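Local coordinates for PmbA-related protein (Thermotoga maritima, PDB 1VL4), which is of unproven function but belongs to the PmbA/TldD family of putative metallopeptidases, members of which have been linked to modulation of DNA gyrase, at residues S293-D298 / R342-M347; F297-V302 / G336-I341; E370-H375 / F388-W393. All blocks are in the same frame, centred on the assembly; numbering follows the deposited sequence.

Interaction 1. Residues S293-D298 / R342-M347; sequences SSTPFD and RPVNLM
Ser294 and Asn345 carry the polar part of this contact between the loop 293-298 and the chain leading into a strand at 345-347. The amide of Asn345 reaches across with ND2, which donates to Ser294 OG at 3.1 Å; the N-H...O angle of 165° makes the bond nearly straight, and OG lies only 11° out of the amide plane. The hydroxyl is also engaged by two backbone groups of its own loop, Gly291 O and His288 N. The other branch of the Asn345 amide works through solvent: a water accepts from Ser293 N at 2.9 Å and lies 2.7 Å from Asn345 OD1, to which it can donate, so both ends of the amide face consecutive loop residues.

The van der Waals part rests on one methyl group. Val344 CG1, anti to the backbone N (chi1 177°), lies 3.6 Å from Ser293 O and 3.8 Å from Ser294 CA, and its 4.3 Å distance from Thr295 CG2 marks a looser methyl-methyl contact. Arg342 contributes marginally, with NH1 4.5 Å from Ser293 CB; the same nitrogen makes a weak bond to Pro343 O.

Within the loop, Thr295 OG1 donates to Phe297 O in the carbonyl plane, on a lone pair, at 3.0 Å.

Backbone bonds join both Thr295 to Pro286 and Asn345 to Leu285, while Asn345 ND2 also donates to Leu285 O. The loop thus lies beside the end of strand 282-285 and the start of strand 345-348, antiparallel neighbours in a mixed sheet, with helix 252-255 packing against Arg342, Pro343 and Leu346.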
loop_
_atom_site.group_PDB
_atom_site.type_symbol
_atom_site.label_atom_id
_atom_site.label_comp_id
_atom_site.label_asym_id
_atom_site.label_seq_id
_atom_site.Cartn_x
_atom_site.Cartn_y
_atom_site.Cartn_z
ATOM N N SER A 293 2.751 15.635 11.624
ATOM C CA SER A 293 4.095 15.385 11.148
ATOM C C SER A 293 5.149 16.409 11.612
ATOM O O SER A 293 6.322 16.229 11.306
ATOM C CB SER A 293 4.105 15.306 9.651
ATOM O OG SER A 293 3.351 14.119 9.320
ATOM N N SER A 294 4.741 17.406 12.403
ATOM C CA SER A 294 5.645 18.450 12.889
ATOM C C SER A 294 6.822 17.812 13.610
ATOM O O SER A 294 6.634 16.853 14.344
ATOM C CB SER A 294 4.920 19.428 13.783
ATOM O OG SER A 294 3.841 20.125 13.110
ATOM N N THR A 295 8.041 18.289 13.324
ATOM C CA THR A 295 9.249 17.699 13.865
ATOM C C THR A 295 10.353 18.729 13.737
ATOM O O THR A 295 10.319 19.514 12.815
ATOM C CB THR A 295 9.648 16.410 13.109
ATOM O OG1 THR A 295 10.863 15.858 13.673
ATOM C CG2 THR A 295 9.829 16.651 11.597
ATOM N N PRO A 296 11.267 18.771 14.701
ATOM C CA PRO A 296 12.420 19.663 14.676
ATOM C C PRO A 296 13.574 19.205 13.796
ATOM O O PRO A 296 14.496 19.968 13.590
ATOM C CB PRO A 296 12.824 19.729 16.147
ATOM C CG PRO A 296 12.355 18.501 16.703
ATOM C CD PRO A 296 11.157 18.059 15.995
ATOM N N PHE A 297 13.541 17.966 13.273
ATOM C CA PHE A 297 14.616 17.502 12.409
ATOM C C PHE A 297 14.114 16.527 11.434
ATOM O O PHE A 297 13.076 15.828 11.672
ATOM C CB PHE A 297 15.840 17.008 13.230
ATOM C CG PHE A 297 15.508 15.888 14.217
ATOM C CD1 PHE A 297 15.404 14.576 13.775
ATOM C CD2 PHE A 297 15.304 16.167 15.551
ATOM C CE1 PHE A 297 15.141 13.552 14.645
ATOM C CE2 PHE A 297 15.002 15.176 16.442
ATOM C CZ PHE A 297 14.907 13.866 16.010
ATOM N N ASP A 298 14.792 16.506 10.282
ATOM C CA ASP A 298 14.504 15.522 9.245
ATOM C C ASP A 298 15.159 14.132 9.533
ATOM O O ASP A 298 15.727 13.913 10.607
ATOM C CB ASP A 298 14.813 16.124 7.832
ATOM C CG ASP A 298 16.281 16.260 7.542
ATOM O OD1 ASP A 298 17.086 15.677 8.300
ATOM O OD2 ASP A 298 16.627 16.910 6.518
ATOM N N ARG A 342 10.462 15.967 1.263
ATOM C CA ARG A 342 9.145 16.537 1.427
ATOM C C ARG A 342 9.100 17.684 2.438
ATOM O O ARG A 342 9.956 17.802 3.282
ATOM C CB ARG A 342 8.099 15.460 1.785
ATOM C CG ARG A 342 8.222 14.906 3.176
ATOM C CD ARG A 342 7.020 14.014 3.598
ATOM N NE ARG A 342 7.330 13.197 4.782
ATOM C CZ ARG A 342 7.376 13.632 6.042
ATOM N NH1 ARG A 342 7.130 14.920 6.361
ATOM N NH2 ARG A 342 7.686 12.761 6.997
ATOM N N PRO A 343 8.072 18.530 2.320
ATOM C CA PRO A 343 7.792 19.543 3.316
ATOM C C PRO A 343 7.334 18.890 4.603
ATOM O O PRO A 343 6.949 17.717 4.601
ATOM C CB PRO A 343 6.625 20.367 2.693
ATOM C CG PRO A 343 6.047 19.546 1.682
ATOM C CD PRO A 343 7.039 18.492 1.262
ATOM N N VAL A 344 7.370 19.644 5.687
ATOM C CA VAL A 344 6.886 19.133 6.963
ATOM C C VAL A 344 5.377 19.454 6.992
ATOM O O VAL A 344 4.560 18.560 6.948
ATOM C CB VAL A 344 7.679 19.739 8.161
ATOM C CG1 VAL A 344 7.122 19.259 9.461
ATOM C CG2 VAL A 344 9.200 19.356 8.057
ATOM N N ASN A 345 5.040 20.731 7.079
ATOM C CA ASN A 345 3.668 21.184 6.878
ATOM C C ASN A 345 3.675 22.116 5.685
ATOM O O ASN A 345 4.328 23.149 5.716
ATOM C CB ASN A 345 3.149 21.931 8.078
ATOM C CG ASN A 345 3.073 21.057 9.347
ATOM O OD1 ASN A 345 2.135 20.290 9.512
ATOM N ND2 ASN A 345 4.064 21.233 10.271
ATOM N N LEU A 346 2.991 21.743 4.625
ATOM C CA LEU A 346 2.960 22.604 3.453
ATOM C C LEU A 346 1.688 23.447 3.529
ATOM O O LEU A 346 0.617 22.920 3.298
ATOM C CB LEU A 346 2.974 21.796 2.160
ATOM C CG LEU A 346 3.099 22.642 0.868
ATOM C CD1 LEU A 346 4.453 23.295 0.802
ATOM C CD2 LEU A 346 2.833 21.819 -0.329
ATOM N N MET A 347 1.854 24.759 3.747
ATOM C CA MET A 347 0.762 25.661 4.036
ATOM C C MET A 347 0.558 26.729 2.978
ATOM O O MET A 347 1.441 27.536 2.732
ATOM C CB MET A 347 0.986 26.342 5.385
ATOM C CG MET A 347 -0.120 27.292 5.779
ATOM S SD MET A 347 0.003 27.782 7.472
ATOM C CE MET A 347 -1.407 28.847 7.656
HETATM O O HOH W 1 1.844 17.637 9.794
#

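Interaction 2. Residues F297-V302 / G336-I341; sequences FDDEGV and GFVGGI
Asp298 sets its CB over one face of the Phe337 ring, while OD2 of the next residue, Asp299, stands at the ring's edge. The CH-pi contact puts Asp298 CB 4.0 Å from the Phe337 ring centroid, 17° off the normal and displaced toward the rim. Asp299 OD2 lies near the ring plane, 3.5 Å from Phe337 CD1, and its carboxylate is turned 83° from that plane.

This same oxygen uses its anti lone pair to accept from Val338 N at 2.8 Å, with an almost straight N-H...O angle of 170°. Asp298, whose chi1 places CG between the backbone N and the carbonyl carbon, divides its oxygens between two tasks. OD1 accepts from Glu300 N, forming an Asx turn over the type I turn 298-301, and from Val302 N on the opposite face of the carboxylate. OD2 faces the other segment and takes Gly336 N at 2.9 Å from above the carboxylate plane. Gly336 answers with its carbonyl, O accepting from Asp299 N at 2.9 Å. Across from this turn, a type II turn 337-340 links two short, weakly bonded strands in a small hairpin. Glu300 OE1 comes 4.0 Å from Gly336 CA and accepts from Leu322 N at the start of helix 322-328.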
loop_
_atom_site.group_PDB
_atom_site.type_symbol
_atom_site.label_atom_id
_atom_site.label_comp_id
_atom_site.label_asym_id
_atom_site.label_seq_id
_atom_site.Cartn_x
_atom_site.Cartn_y
_atom_site.Cartn_z
ATOM N N PHE A 297 13.541 17.966 13.273
ATOM C CA PHE A 297 14.616 17.502 12.409
ATOM C C PHE A 297 14.114 16.527 11.434
ATOM O O PHE A 297 13.076 15.828 11.672
ATOM C CB PHE A 297 15.840 17.008 13.230
ATOM C CG PHE A 297 15.508 15.888 14.217
ATOM C CD1 PHE A 297 15.404 14.576 13.775
ATOM C CD2 PHE A 297 15.304 16.167 15.551
ATOM C CE1 PHE A 297 15.141 13.552 14.645
ATOM C CE2 PHE A 297 15.002 15.176 16.442
ATOM C CZ PHE A 297 14.907 13.866 16.010
ATOM N N ASP A 298 14.792 16.506 10.282
ATOM C CA ASP A 298 14.504 15.522 9.245
ATOM C C ASP A 298 15.159 14.132 9.533
ATOM O O ASP A 298 15.727 13.913 10.607
ATOM C CB ASP A 298 14.813 16.124 7.832
ATOM C CG ASP A 298 16.281 16.260 7.542
ATOM O OD1 ASP A 298 17.086 15.677 8.300
ATOM O OD2 ASP A 298 16.627 16.910 6.518
ATOM N N ASP A 299 15.061 13.195 8.602
ATOM C CA ASP A 299 15.594 11.848 8.820
ATOM C C ASP A 299 17.126 11.768 8.619
ATOM O O ASP A 299 17.708 10.718 8.809
ATOM C CB ASP A 299 14.873 10.844 7.933
ATOM C CG ASP A 299 13.398 10.637 8.356
ATOM O OD1 ASP A 299 13.093 10.877 9.533
ATOM O OD2 ASP A 299 12.562 10.322 7.490
ATOM N N GLU A 300 17.745 12.883 8.253
ATOM C CA GLU A 300 19.224 13.022 8.181
ATOM C C GLU A 300 19.714 13.794 9.398
ATOM O O GLU A 300 20.900 13.968 9.594
ATOM C CB GLU A 300 19.670 13.701 6.846
ATOM C CG GLU A 300 19.073 12.995 5.626
ATOM C CD GLU A 300 19.488 13.548 4.260
ATOM O OE1 GLU A 300 19.467 14.770 4.063
ATOM O OE2 GLU A 300 19.755 12.750 3.348
ATOM N N GLY A 301 18.806 14.176 10.287
ATOM C CA GLY A 301 19.144 14.931 11.487
ATOM C C GLY A 301 19.339 16.424 11.256
ATOM O O GLY A 301 19.834 17.132 12.131
ATOM N N VAL A 302 18.877 16.932 10.122
ATOM C CA VAL A 302 19.073 18.338 9.801
ATOM C C VAL A 302 17.915 19.114 10.411
ATOM O O VAL A 302 16.748 18.699 10.286
ATOM C CB VAL A 302 19.195 18.543 8.247
ATOM C CG1 VAL A 302 19.223 20.043 7.843
ATOM C CG2 VAL A 302 20.368 17.796 7.678
ATOM N N GLY A 336 15.025 16.177 4.180
ATOM C CA GLY A 336 15.510 14.874 3.761
ATOM C C GLY A 336 14.829 13.829 4.618
ATOM O O GLY A 336 15.260 13.554 5.744
ATOM N N PHE A 337 13.724 13.299 4.102
ATOM C CA PHE A 337 12.954 12.268 4.799
ATOM C C PHE A 337 13.039 10.946 4.033
ATOM O O PHE A 337 13.349 10.919 2.833
ATOM C CB PHE A 337 11.491 12.717 4.974
ATOM C CG PHE A 337 11.329 13.847 5.930
ATOM C CD1 PHE A 337 11.247 13.602 7.282
ATOM C CD2 PHE A 337 11.245 15.176 5.490
ATOM C CE1 PHE A 337 11.097 14.618 8.165
ATOM C CE2 PHE A 337 11.142 16.231 6.409
ATOM C CZ PHE A 337 11.020 15.968 7.718
ATOM N N VAL A 338 12.842 9.849 4.751
ATOM C CA VAL A 338 12.848 8.540 4.132
ATOM C C VAL A 338 11.712 8.488 3.105
ATOM O O VAL A 338 10.578 8.864 3.375
ATOM C CB VAL A 338 12.700 7.387 5.186
ATOM C CG1 VAL A 338 13.809 7.453 6.263
ATOM C CG2 VAL A 338 11.338 7.415 5.860
ATOM N N GLY A 339 12.012 8.097 1.900
ATOM C CA GLY A 339 10.931 8.012 0.913
ATOM C C GLY A 339 10.920 9.162 -0.061
ATOM O O GLY A 339 10.321 9.078 -1.131
ATOM N N GLY A 340 11.613 10.234 0.280
ATOM C CA GLY A 340 11.609 11.376 -0.579
ATOM C C GLY A 340 11.724 12.665 0.183
ATOM O O GLY A 340 11.306 12.772 1.361
ATOM N N ILE A 341 12.294 13.644 -0.511
ATOM C CA ILE A 341 12.286 15.015 -0.036
ATOM C C ILE A 341 10.830 15.477 0.091
ATOM O O ILE A 341 10.043 15.372 -0.852
ATOM C CB ILE A 341 13.070 15.921 -1.008
ATOM C CG1 ILE A 341 14.550 15.492 -1.017
ATOM C CG2 ILE A 341 12.896 17.355 -0.646
ATOM C CD1 ILE A 341 15.342 16.000 -2.182
#

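Interaction 3. Residues E370-H375 / F388-W393; sequences EVEGMH and FAKGYW
Glu370 and Lys390 form a hydrogen-bonded pair in an antiparallel ladder between strands 365-372 and 384-395, neighbours in a mixed beta-sheet of the C-terminal family region. The short strand axes approach to 4.7 Å with their directions 164° apart. Lys390 N donates to Glu370 O at 2.9 Å, whereas the return bond from Glu370 N to Lys390 O is weak. The next hydrogen-bonded pair is Glu372 with Phe388, joined by Glu372 N to Phe388 O at 3.0 Å. Val371 and Ala389 make the non-hydrogen-bonded pair between them, where CA-H...O contacts run from Ala389 CA to Glu370 O and from Val371 CA to Phe388 O.

Side chains divide by face. Val371 and Ala389 share one, meeting loosely through CG1 and CB, and Val371 also touches Asp246 of helix 241-247. Glu370, Glu372, Phe388 and Lys390 start from the other. Here the two glutamates follow different courses. Glu370 bends at chi2, and its carboxylate turns from the partner strand to a salt bridge with Arg240, leaving its CB 4.2 Å from Lys390 CD. Glu372 also bends at chi2, at an unusual 99°, but its carboxylate turns toward the partner strand, with OE1 3.9 Å from Phe388 O. Phe388 starts on the same face as Glu372, and Glu372 O lies at the edge of its ring, near the ring plane.

Lys390 runs extended through CE and bends only at chi4 (74°), where NZ is placed; Ser195 OG, on strand 194-202 of the large antiparallel sheet, hydrogen-bonds this amine. Glu372 and Lys390 cross at about a right angle. Their charges may attract at longer range, but Glu372 OE2 remains 4.2 Å from Lys390 NZ, beyond salt-bridge distance, and comes closer to the lysine's aliphatic part, at 3.8 Å from CD.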
loop_
_atom_site.group_PDB
_atom_site.type_symbol
_atom_site.label_atom_id
_atom_site.label_comp_id
_atom_site.label_asym_id
_atom_site.label_seq_id
_atom_site.Cartn_x
_atom_site.Cartn_y
_atom_site.Cartn_z
ATOM N N GLU A 370 -14.883 18.402 -2.329
ATOM C CA GLU A 370 -14.043 17.204 -2.243
ATOM C C GLU A 370 -13.603 16.785 -3.637
ATOM O O GLU A 370 -14.343 16.970 -4.620
ATOM C CB GLU A 370 -14.806 16.045 -1.587
ATOM C CG GLU A 370 -15.516 16.411 -0.244
ATOM C CD GLU A 370 -14.546 16.647 0.895
ATOM O OE1 GLU A 370 -13.327 16.334 0.733
ATOM O OE2 GLU A 370 -15.002 17.142 1.960
ATOM N N VAL A 371 -12.383 16.250 -3.716
ATOM C CA VAL A 371 -11.881 15.571 -4.934
ATOM C C VAL A 371 -11.507 14.092 -4.643
ATOM O O VAL A 371 -11.152 13.738 -3.542
ATOM C CB VAL A 371 -10.667 16.310 -5.531
ATOM C CG1 VAL A 371 -11.088 17.619 -6.169
ATOM C CG2 VAL A 371 -9.581 16.567 -4.476
ATOM N N GLU A 372 -11.590 13.242 -5.648
ATOM C CA GLU A 372 -11.350 11.814 -5.480
ATOM C C GLU A 372 -10.511 11.324 -6.641
ATOM O O GLU A 372 -10.623 11.848 -7.772
ATOM C CB GLU A 372 -12.689 11.041 -5.469
ATOM C CG GLU A 372 -13.528 11.237 -4.168
ATOM C CD GLU A 372 -14.675 12.265 -4.254
ATOM O OE1 GLU A 372 -15.294 12.445 -5.330
ATOM O OE2 GLU A 372 -14.983 12.883 -3.207
ATOM N N GLY A 373 -9.682 10.316 -6.355
ATOM C CA GLY A 373 -8.920 9.615 -7.383
ATOM C C GLY A 373 -7.592 10.259 -7.702
ATOM O O GLY A 373 -7.172 10.259 -8.852
ATOM N N MET A 374 -6.935 10.806 -6.690
ATOM C CA MET A 374 -5.647 11.470 -6.871
ATOM C C MET A 374 -4.587 10.495 -7.404
ATOM O O MET A 374 -3.809 10.830 -8.309
ATOM C CB MET A 374 -5.178 12.058 -5.543
ATOM C CG MET A 374 -5.927 13.314 -5.062
ATOM S SD MET A 374 -5.427 14.798 -5.941
ATOM C CE MET A 374 -3.712 15.011 -5.472
ATOM N N HIS A 375 -4.577 9.275 -6.875
ATOM C CA HIS A 375 -3.556 8.307 -7.272
ATOM C C HIS A 375 -3.551 8.090 -8.774
ATOM O O HIS A 375 -2.515 8.226 -9.412
ATOM C CB HIS A 375 -3.752 6.980 -6.552
ATOM C CG HIS A 375 -2.565 6.066 -6.643
ATOM N ND1 HIS A 375 -2.531 4.964 -7.479
ATOM C CD2 HIS A 375 -1.367 6.100 -6.011
ATOM C CE1 HIS A 375 -1.366 4.353 -7.345
ATOM N NE2 HIS A 375 -0.642 5.021 -6.459
ATOM N N PHE A 388 -12.526 13.160 -10.336
ATOM C CA PHE A 388 -13.906 13.205 -9.910
ATOM C C PHE A 388 -14.010 14.164 -8.742
ATOM O O PHE A 388 -13.070 14.318 -7.968
ATOM C CB PHE A 388 -14.401 11.837 -9.475
ATOM C CG PHE A 388 -14.432 10.824 -10.567
ATOM C CD1 PHE A 388 -13.302 10.083 -10.878
ATOM C CD2 PHE A 388 -15.592 10.581 -11.260
ATOM C CE1 PHE A 388 -13.333 9.133 -11.879
ATOM C CE2 PHE A 388 -15.626 9.625 -12.247
ATOM C CZ PHE A 388 -14.492 8.906 -12.554
ATOM N N ALA A 389 -15.155 14.826 -8.626
ATOM C CA ALA A 389 -15.308 15.868 -7.609
ATOM C C ALA A 389 -16.746 15.973 -7.113
ATOM O O ALA A 389 -17.681 15.459 -7.749
ATOM C CB ALA A 389 -14.826 17.224 -8.168
ATOM N N LYS A 390 -16.890 16.587 -5.943
ATOM C CA LYS A 390 -18.197 16.918 -5.347
ATOM C C LYS A 390 -18.240 18.428 -5.129
ATOM O O LYS A 390 -17.230 19.031 -4.788
ATOM C CB LYS A 390 -18.315 16.258 -3.962
ATOM C CG LYS A 390 -18.695 14.761 -3.949
ATOM C CD LYS A 390 -18.448 14.190 -2.544
ATOM C CE LYS A 390 -19.363 13.025 -2.225
ATOM N NZ LYS A 390 -18.970 11.754 -2.942
ATOM N N GLY A 391 -19.414 19.016 -5.282
ATOM C CA GLY A 391 -19.583 20.435 -5.056
ATOM C C GLY A 391 -21.023 20.905 -5.262
ATOM O O GLY A 391 -21.970 20.103 -5.211
ATOM N N TYR A 392 -21.153 22.217 -5.514
ATOM C CA TYR A 392 -22.419 22.934 -5.510
ATOM C C TYR A 392 -22.398 23.964 -6.641
ATOM O O TYR A 392 -21.318 24.395 -7.055
ATOM C CB TYR A 392 -22.575 23.672 -4.162
ATOM C CG TYR A 392 -22.562 22.725 -2.991
ATOM C CD1 TYR A 392 -21.360 22.241 -2.498
ATOM C CD2 TYR A 392 -23.752 22.239 -2.428
ATOM C CE1 TYR A 392 -21.330 21.318 -1.467
ATOM C CE2 TYR A 392 -23.724 21.310 -1.356
ATOM C CZ TYR A 392 -22.507 20.861 -0.890
ATOM O OH TYR A 392 -22.402 19.953 0.159
ATOM N N TRP A 393 -23.587 24.372 -7.079
ATOM C CA TRP A 393 -23.789 25.498 -7.985
ATOM C C TRP A 393 -24.149 26.724 -7.124
ATOM O O TRP A 393 -24.936 26.621 -6.174
ATOM C CB TRP A 393 -24.912 25.211 -8.995
ATOM C CG TRP A 393 -25.129 26.365 -9.917
ATOM C CD1 TRP A 393 -26.199 27.218 -9.940
ATOM C CD2 TRP A 393 -24.218 26.837 -10.920
ATOM N NE1 TRP A 393 -26.012 28.176 -10.910
ATOM C CE2 TRP A 393 -24.790 27.977 -11.501
ATOM C CE3 TRP A 393 -22.964 26.418 -11.362
ATOM C CZ2 TRP A 393 -24.165 28.676 -12.532
ATOM C CZ3 TRP A 393 -22.347 27.122 -12.377
ATOM C CH2 TRP A 393 -22.939 28.225 -12.945
#

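How the interactions relate
Interactions 1 and 2 form one continuous patch, with centres about 9 Å apart and Phe297 and Asp298 in common. Phe337 of interaction 2 is the joint: its CZ packs 3.9 Å from Val344 CG2 and 4.1 Å from Thr295 CG2, both of interaction 1, and its ring makes a cation-pi contact with Arg342. Strands 340-341 and 345-348 also follow each other in the chain. Interaction 3 is separate, its centre about 26 Å from that of interaction 1 and 32 Å from that of interaction 2, with nearest atoms about 11 and 13 Å away. Interactions 2 and 3 lie on opposite sides of the chain's centre, although all three fall in the C-terminal family region.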